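Local coordinates for citrate lyase (Yersinia pestis, PDB 3QLL), which is a putative citrate lyase beta subunit of the HpcH/HpaI aldolase family, probably a magnesium-dependent lyase acting on carbon-carbon bonds, at residues A67-I72 and P130-L135; L106-L111 and E118-L123. All coordinates share one frame; numbering follows the deposited sequence.

Interaction 1 of 2, residues A67-I72 and P130-L135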
loop_
_atom_site.group_PDB
_atom_site.type_symbol
_atom_site.label_atom_id
_atom_site.label_comp_id
_atom_site.label_asym_id
_atom_site.label_seq_id
_atom_site.Cartn_x
_atom_site.Cartn_y
_atom_site.Cartn_z
ATOM N N ALA A 67 -3.852 -4.044 32.845
ATOM C CA ALA A 67 -3.319 -4.412 31.537
ATOM C C ALA A 67 -3.193 -5.922 31.378
ATOM O O ALA A 67 -2.849 -6.615 32.314
ATOM C CB ALA A 67 -1.978 -3.742 31.304
ATOM N N ASP A 68 -3.418 -6.424 30.166
ATOM C CA ASP A 68 -3.289 -7.852 29.954
ATOM C C ASP A 68 -1.842 -8.279 29.969
ATOM O O ASP A 68 -1.508 -9.363 30.440
ATOM C CB ASP A 68 -3.950 -8.261 28.637
ATOM C CG ASP A 68 -5.466 -8.289 28.736
ATOM O OD1 ASP A 68 -5.979 -8.391 29.864
ATOM O OD2 ASP A 68 -6.154 -8.151 27.705
ATOM N N VAL A 69 -0.977 -7.405 29.480
ATOM C CA VAL A 69 0.457 -7.648 29.526
ATOM C C VAL A 69 1.129 -6.338 29.903
ATOM O O VAL A 69 0.846 -5.289 29.307
ATOM C CB VAL A 69 1.014 -8.102 28.138
ATOM C CG1 VAL A 69 2.522 -8.294 28.187
ATOM C CG2 VAL A 69 0.298 -9.349 27.617
ATOM N N ALA A 70 2.044 -6.422 30.857
ATOM C CA ALA A 70 2.875 -5.282 31.237
ATOM C C ALA A 70 4.219 -5.371 30.541
ATOM O O ALA A 70 4.861 -6.438 30.516
ATOM C CB ALA A 70 3.058 -5.233 32.772
ATOM N N ILE A 71 4.653 -4.251 29.979
ATOM C CA ILE A 71 5.963 -4.187 29.363
ATOM C C ILE A 71 6.942 -3.321 30.157
ATOM O O ILE A 71 6.867 -2.083 30.136
ATOM C CB ILE A 71 5.894 -3.643 27.947
ATOM C CG1 ILE A 71 4.760 -4.317 27.174
ATOM C CG2 ILE A 71 7.241 -3.824 27.248
ATOM C CD1 ILE A 71 4.633 -3.774 25.766
ATOM N N ILE A 72 7.888 -3.977 30.815
ATOM C CA ILE A 72 8.946 -3.238 31.453
ATOM C C ILE A 72 9.859 -2.672 30.397
ATOM O O ILE A 72 10.419 -3.422 29.581
ATOM C CB ILE A 72 9.750 -4.139 32.405
ATOM C CG1 ILE A 72 8.830 -4.877 33.370
ATOM C CG2 ILE A 72 10.843 -3.332 33.123
ATOM C CD1 ILE A 72 9.538 -5.947 34.123
ATOM N N PRO A 130 11.937 -12.789 30.606
ATOM C CA PRO A 130 10.511 -12.456 30.571
ATOM C C PRO A 130 9.770 -13.407 29.657
ATOM O O PRO A 130 10.413 -14.111 28.881
ATOM C CB PRO A 130 10.498 -11.057 29.956
ATOM C CG PRO A 130 11.691 -11.088 29.015
ATOM C CD PRO A 130 12.742 -11.908 29.742
ATOM N N ASP A 131 8.452 -13.428 29.755
ATOM C CA ASP A 131 7.665 -14.218 28.832
ATOM C C ASP A 131 7.763 -13.692 27.403
ATOM O O ASP A 131 7.680 -14.450 26.450
ATOM C CB ASP A 131 6.201 -14.240 29.270
ATOM C CG ASP A 131 6.046 -14.624 30.713
ATOM O OD1 ASP A 131 6.433 -15.760 31.051
ATOM O OD2 ASP A 131 5.600 -13.778 31.515
ATOM N N TYR A 132 7.889 -12.371 27.265
ATOM C CA TYR A 132 7.986 -11.706 25.986
ATOM C C TYR A 132 9.177 -10.796 25.984
ATOM O O TYR A 132 9.325 -9.961 26.866
ATOM C CB TYR A 132 6.729 -10.895 25.677
ATOM C CG TYR A 132 5.497 -11.720 25.496
ATOM C CD1 TYR A 132 5.316 -12.507 24.358
ATOM C CD2 TYR A 132 4.523 -11.756 26.484
ATOM C CE1 TYR A 132 4.175 -13.267 24.204
ATOM C CE2 TYR A 132 3.382 -12.519 26.348
ATOM C CZ TYR A 132 3.212 -13.273 25.208
ATOM O OH TYR A 132 2.067 -14.019 25.081
ATOM N N LEU A 133 10.046 -10.964 25.000
ATOM C CA LEU A 133 11.137 -10.053 24.796
ATOM C C LEU A 133 10.759 -9.123 23.650
ATOM O O LEU A 133 10.578 -9.563 22.529
ATOM C CB LEU A 133 12.417 -10.812 24.452
ATOM C CG LEU A 133 13.595 -9.839 24.483
ATOM C CD1 LEU A 133 13.648 -9.140 25.845
ATOM C CD2 LEU A 133 14.904 -10.498 24.145
ATOM N N VAL A 134 10.618 -7.838 23.935
ATOM C CA VAL A 134 10.174 -6.869 22.940
ATOM C C VAL A 134 11.384 -6.136 22.355
ATOM O O VAL A 134 12.134 -5.493 23.067
ATOM C CB VAL A 134 9.153 -5.847 23.541
ATOM C CG1 VAL A 134 8.635 -4.884 22.488
ATOM C CG2 VAL A 134 7.998 -6.586 24.190
ATOM N N LEU A 135 11.603 -6.309 21.057
ATOM C CA LEU A 135 12.765 -5.741 20.393
ATOM C C LEU A 135 12.396 -4.512 19.554
ATOM O O LEU A 135 11.658 -4.641 18.567
ATOM C CB LEU A 135 13.426 -6.793 19.508
ATOM C CG LEU A 135 14.663 -6.259 18.789
ATOM C CD1 LEU A 135 15.767 -6.035 19.837
ATOM C CD2 LEU A 135 15.101 -7.186 17.628
#
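A chi1 of -46° in Ile-71 sets CG2 anti to the backbone N, and one of -177° in Val-134 gives that place to CG1 and leaves CG2 beside the N; the two CG2 methyls then meet inside the barrel, over strand 104-107. They lie 4.2 Å apart, from Ile-71 CG2 to Val-134 CG2, and the side chains cross at about a right angle, one branch of each making the touch. Two residues earlier in both strands the second contact forms: CG1 of Val-69 comes obliquely to the ring of Tyr-132, nearest at CD2, with 4.3 Å between Val-69 CG1 and Tyr-132 CD2. No hydrogen bond joins the two segments; the CA atoms of Ile-71 and Val-134 are 8.1 Å apart because strand 104-107 lies between them. Ala-105 of that strand, with its short side chain, touches both Ile-71 and Tyr-132. Beyond the pair, Trp-48 meets the Tyr-132 ring, whose hydroxyl is hydrogen-bonded to Thr-42, and Val-134 packs on Ile-161 and Ile-163. Apolar side chains of second-neighbour strands thus meet across an intervening one, and all four touching residues are buried. Such packing inside a closed parallel sheet of eight strands is that of the interior of a TIM barrel, the fold of the HpcH/HpaI aldolase family.

Interaction 2 of 2, residues L106-L111 and E118-L123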
loop_
_atom_site.group_PDB
_atom_site.type_symbol
_atom_site.label_atom_id
_atom_site.label_comp_id
_atom_site.label_asym_id
_atom_site.label_seq_id
_atom_site.Cartn_x
_atom_site.Cartn_y
_atom_site.Cartn_z
ATOM N N LEU A 106 9.429 -7.643 28.330
ATOM C CA LEU A 106 10.554 -6.731 28.530
ATOM C C LEU A 106 11.008 -6.136 27.197
ATOM O O LEU A 106 11.515 -6.835 26.350
ATOM C CB LEU A 106 11.725 -7.468 29.188
ATOM C CG LEU A 106 13.027 -6.689 29.392
ATOM C CD1 LEU A 106 12.939 -5.551 30.436
ATOM C CD2 LEU A 106 14.154 -7.651 29.758
ATOM N N ARG A 107 10.886 -4.826 27.046
ATOM C CA ARG A 107 11.493 -4.178 25.912
ATOM C C ARG A 107 12.907 -3.721 26.232
ATOM O O ARG A 107 13.132 -2.776 27.023
ATOM C CB ARG A 107 10.669 -2.992 25.443
ATOM C CG ARG A 107 11.381 -2.269 24.313
ATOM C CD ARG A 107 10.467 -1.298 23.611
ATOM N NE ARG A 107 10.329 -0.049 24.364
ATOM C CZ ARG A 107 9.684 1.019 23.905
ATOM N NH1 ARG A 107 9.048 0.977 22.743
ATOM N NH2 ARG A 107 9.601 2.101 24.649
ATOM N N ILE A 108 13.870 -4.383 25.600
ATOM C CA ILE A 108 15.266 -3.992 25.750
ATOM C C ILE A 108 15.566 -2.894 24.774
ATOM O O ILE A 108 14.755 -2.563 23.914
ATOM C CB ILE A 108 16.207 -5.166 25.494
ATOM C CG1 ILE A 108 16.016 -5.691 24.072
ATOM C CG2 ILE A 108 15.928 -6.283 26.475
ATOM C CD1 ILE A 108 16.924 -6.826 23.712
ATOM N N ASN A 109 16.745 -2.327 24.900
ATOM C CA ASN A 109 17.196 -1.358 23.929
ATOM C C ASN A 109 17.606 -2.015 22.597
ATOM O O ASN A 109 17.754 -3.247 22.492
ATOM C CB ASN A 109 18.346 -0.550 24.506
ATOM C CG ASN A 109 17.903 0.302 25.703
ATOM O OD1 ASN A 109 17.508 1.457 25.520
ATOM N ND2 ASN A 109 17.986 -0.256 26.926
ATOM N N GLY A 110 17.709 -1.203 21.552
ATOM C CA GLY A 110 18.025 -1.755 20.243
ATOM C C GLY A 110 19.332 -2.548 20.196
ATOM O O GLY A 110 20.296 -2.256 20.919
ATOM N N LEU A 111 19.325 -3.598 19.373
ATOM C CA LEU A 111 20.504 -4.429 19.139
ATOM C C LEU A 111 21.688 -3.624 18.617
ATOM O O LEU A 111 22.860 -3.961 18.847
ATOM C CB LEU A 111 20.172 -5.519 18.160
ATOM C CG LEU A 111 20.083 -6.915 18.740
ATOM C CD1 LEU A 111 19.579 -7.829 17.620
ATOM C CD2 LEU A 111 21.465 -7.368 19.227
ATOM N N GLU A 118 24.445 -4.662 26.386
ATOM C CA GLU A 118 24.499 -4.791 27.854
ATOM C C GLU A 118 23.241 -5.441 28.437
ATOM O O GLU A 118 23.346 -6.338 29.283
ATOM C CB GLU A 118 24.716 -3.436 28.485
ATOM C CG GLU A 118 26.053 -2.821 28.119
ATOM C CD GLU A 118 26.149 -1.368 28.565
ATOM O OE1 GLU A 118 25.083 -0.738 28.792
ATOM O OE2 GLU A 118 27.280 -0.847 28.685
ATOM N N ASP A 119 22.074 -4.983 27.980
ATOM C CA ASP A 119 20.804 -5.542 28.416
ATOM C C ASP A 119 20.785 -7.057 28.147
ATOM O O ASP A 119 20.341 -7.850 28.975
ATOM C CB ASP A 119 19.625 -4.865 27.718
ATOM C CG ASP A 119 19.480 -3.396 28.111
ATOM O OD1 ASP A 119 19.887 -3.026 29.238
ATOM O OD2 ASP A 119 18.894 -2.612 27.326
ATOM N N ILE A 120 21.230 -7.443 26.957
ATOM C CA ILE A 120 21.260 -8.845 26.575
ATOM C C ILE A 120 22.282 -9.605 27.416
ATOM O O ILE A 120 22.029 -10.726 27.861
ATOM C CB ILE A 120 21.530 -9.011 25.043
ATOM C CG1 ILE A 120 20.312 -8.473 24.282
ATOM C CG2 ILE A 120 21.813 -10.471 24.681
ATOM C CD1 ILE A 120 20.490 -8.344 22.797
ATOM N N HIS A 121 23.436 -8.994 27.632
ATOM C CA HIS A 121 24.464 -9.590 28.485
ATOM C C HIS A 121 23.927 -9.860 29.880
ATOM O O HIS A 121 24.054 -10.954 30.424
ATOM C CB HIS A 121 25.671 -8.673 28.568
ATOM C CG HIS A 121 26.851 -9.316 29.224
ATOM N ND1 HIS A 121 26.927 -10.677 29.443
ATOM C CD2 HIS A 121 28.013 -8.799 29.682
ATOM C CE1 HIS A 121 28.085 -10.965 30.009
ATOM N NE2 HIS A 121 28.763 -9.843 30.164
ATOM N N ALA A 122 23.347 -8.828 30.469
ATOM C CA ALA A 122 22.756 -8.970 31.792
ATOM C C ALA A 122 21.694 -10.082 31.817
ATOM O O ALA A 122 21.720 -10.935 32.707
ATOM C CB ALA A 122 22.171 -7.645 32.255
ATOM N N LEU A 123 20.827 -10.119 30.801
ATOM C CA LEU A 123 19.802 -11.157 30.700
ATOM C C LEU A 123 20.392 -12.569 30.674
ATOM O O LEU A 123 19.961 -13.447 31.427
ATOM C CB LEU A 123 18.915 -10.940 29.452
ATOM C CG LEU A 123 17.830 -9.866 29.581
ATOM C CD1 LEU A 123 17.002 -9.735 28.315
ATOM C CD2 LEU A 123 16.943 -10.107 30.812
#
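Asn-109 and Asp-119 tie the loop after strand 104-107 to helix 114-125, within a beta-alpha-beta unit of the TIM barrel. One carboxylate oxygen accepts both bonds. The side-chain amide gives the shorter: Asn-109 ND2 lies 2.6 Å from Asp-119 OD2, nearly straight at 174°, in the amide plane and on the syn lone pair. The backbone amide reaches the same oxygen from its anti side, somewhat tilted out of the carboxylate plane, with Asn-109 N at 3.3 Å from Asp-119 OD2. Two donors from one residue therefore hold OD2, and the amide and carboxylate planes stand 31° apart. The other polar atoms have partners elsewhere in the chain: Asp-119 OD1 forms a salt bridge with Arg-87 and Asn-109 OD1 accepts from Lys-83, while ND2 has a second acceptor in the carbonyl of Leu-74. Arginine at OD1 would probably help keep this buried carboxylate ionised.

Next to the polar pair runs an apolar seam. With chi1 at 60°, CG1 of Ile-108 sits between its backbone N and carbonyl carbon, from where CD1 lies 3.8 Å from Ile-120 CG1. CG2 of the same residue approaches CD1 of Leu-123 instead. Leu-106 and Leu-123 reach toward each other tip to tip, whereas Leu-111 crosses Ile-120 at about a right angle, with Leu-111 CD2 stopping 3.8 Å from Ile-120 CD1.

Overall arrangement
The two contacts illustrate how a TIM barrel is filled within and clad without. Interaction 1 packs inside the barrel, between strands 69-73 and 132-135; interaction 2 fastens helix 114-125 to the end of strand 104-107, which runs between those two in the sheet. Their centres are about 13 Å apart, and along the chain interaction 2 is nested inside the loop that interaction 1 closes. They also touch directly: Leu-106 N lies 2.7 Å from Tyr-132 O, and Leu-106 O 2.8 Å from Val-134 N, both probable backbone hydrogen bonds. The side chain of Arg-107, a predicted substrate-binding residue, lies about 4 Å from that of Val-134, so interaction 1 probably borders the active site.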